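Local coordinates for protein acetamidase (PDB 2II1) that binds calcium ions and probably hydrolyses carbon-nitrogen bonds in linear amides, at residues L64-A69 with K206-K210. Sequence-based numbering, arbitrary orientation.
Sequences LYVEGA and KVNVK
The carbonyl O of Gly68, which accepts a hydrogen bond from Lys211 NZ, also lies 3.8 Å from CG1 of Val209, so the methyl packs against a peptide group whose oxygen is already engaged. Gly68 belongs to a type II turn running from Val66 to Ala69, closed by Ala69 N bonding to Val66 O at 3.2 Å; at Gly68 phi is 96°, where a side chain would crowd the carbonyl O of Glu67. The other branch of Val209 makes the closer contacts: CG2 presses on Val66 CG1 at 3.4 Å, nearer than two methyls normally sit, and meets Ala69 CB at 3.8 Å. With Val66 CG1 anti to its own backbone N (chi1 -176°), that methyl reaches Val209, while CG2 faces CG2 of Val207, 3.9 Å away in one of two conformers modelled for Val207. Strands 60-67 and 201-210 belong to different beta-sheets, and their short segments run 8.4 Å apart at 49°, a face-to-face packing made largely by apolar side chains. Cutting Val209 back to an alanine is likely to strip Val66 CG1 and the Gly68 carbonyl of their methyl partners and open a gap beside Ala69. Toward the start of segment 64-69, Leu64 and Val207 both pack on Cys24 and Val30.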
# COMPACT_ATOMS: atom_id res chain seq x y z
N LEU A 64 25.25 -15.33 -11.01
CA LEU A 64 25.01 -16.66 -11.57
C LEU A 64 24.74 -16.49 -13.06
O LEU A 64 23.84 -15.73 -13.44
CB LEU A 64 23.80 -17.30 -10.89
CG LEU A 64 23.25 -18.55 -11.57
CD1 LEU A 64 24.16 -19.77 -11.31
CD2 LEU A 64 21.81 -18.81 -11.15
N TYR A 65 25.49 -17.23 -13.90
CA TYR A 65 25.26 -17.29 -15.34
C TYR A 65 24.26 -18.41 -15.65
O TYR A 65 24.56 -19.61 -15.43
CB TYR A 65 26.58 -17.52 -16.13
CG TYR A 65 26.49 -17.17 -17.61
CD1 TYR A 65 25.87 -18.03 -18.51
CD2 TYR A 65 26.99 -15.96 -18.10
CE1 TYR A 65 25.76 -17.73 -19.87
CE2 TYR A 65 26.90 -15.65 -19.46
CZ TYR A 65 26.27 -16.54 -20.34
OH TYR A 65 26.13 -16.27 -21.69
N VAL A 66 23.09 -18.02 -16.16
CA VAL A 66 22.05 -18.97 -16.58
C VAL A 66 22.22 -19.23 -18.10
O VAL A 66 21.91 -18.35 -18.93
CB VAL A 66 20.64 -18.43 -16.23
CG1 VAL A 66 19.55 -19.45 -16.56
CG2 VAL A 66 20.57 -18.02 -14.77
N GLU A 67 22.75 -20.40 -18.45
CA GLU A 67 23.01 -20.73 -19.88
C GLU A 67 21.69 -20.94 -20.58
O GLU A 67 20.78 -21.52 -19.99
CB GLU A 67 23.84 -22.00 -20.02
CG GLU A 67 25.21 -21.91 -19.41
CD GLU A 67 26.15 -23.03 -19.85
OE1 GLU A 67 25.73 -24.03 -20.51
OE2 GLU A 67 27.35 -22.90 -19.53
N GLY A 68 21.57 -20.46 -21.81
CA GLY A 68 20.31 -20.46 -22.57
C GLY A 68 19.54 -19.14 -22.47
O GLY A 68 18.67 -18.87 -23.32
N ALA A 69 19.87 -18.34 -21.44
CA ALA A 69 19.28 -17.03 -21.21
C ALA A 69 19.97 -16.04 -22.12
O ALA A 69 21.20 -15.92 -22.09
CB ALA A 69 19.43 -16.60 -19.73
N LYS A 206 14.52 -22.31 -7.82
CA LYS A 206 14.63 -22.89 -9.16
C LYS A 206 14.60 -21.76 -10.20
O LYS A 206 13.73 -20.84 -10.17
CB LYS A 206 13.48 -23.87 -9.38
CG LYS A 206 13.52 -24.63 -10.70
CD LYS A 206 12.47 -25.75 -10.75
CE LYS A 206 12.19 -26.19 -12.21
NZ LYS A 206 11.62 -27.58 -12.29
N VAL A 207 15.56 -21.79 -11.13
CA VAL A 207 15.66 -20.75 -12.13
C VAL A 207 15.27 -21.27 -13.52
O VAL A 207 15.90 -22.22 -14.04
CB VAL A 207 17.07 -20.08 -12.12
CG1 VAL A 207 18.19 -21.12 -12.23
CG2 VAL A 207 17.17 -19.03 -13.22
N ASN A 208 14.23 -20.66 -14.12
CA ASN A 208 13.80 -21.02 -15.48
C ASN A 208 14.02 -19.87 -16.43
O ASN A 208 13.90 -18.70 -16.05
CB ASN A 208 12.34 -21.45 -15.53
CG ASN A 208 12.05 -22.62 -14.63
OD1 ASN A 208 12.80 -23.58 -14.58
ND2 ASN A 208 10.94 -22.54 -13.91
N VAL A 209 14.37 -20.21 -17.67
CA VAL A 209 14.55 -19.22 -18.72
C VAL A 209 13.26 -19.22 -19.52
O VAL A 209 12.75 -20.30 -19.88
CB VAL A 209 15.74 -19.52 -19.62
CG1 VAL A 209 15.74 -18.58 -20.84
CG2 VAL A 209 17.02 -19.39 -18.85
N LYS A 210 12.69 -18.03 -19.70
CA LYS A 210 11.49 -17.87 -20.50
C LYS A 210 11.87 -17.01 -21.69
O LYS A 210 12.46 -15.95 -21.55
CB LYS A 210 10.34 -17.22 -19.70
CG LYS A 210 9.80 -18.07 -18.55
CD LYS A 210 9.13 -19.36 -19.03
CE LYS A 210 9.62 -20.56 -18.24
NZ LYS A 210 9.76 -21.81 -19.07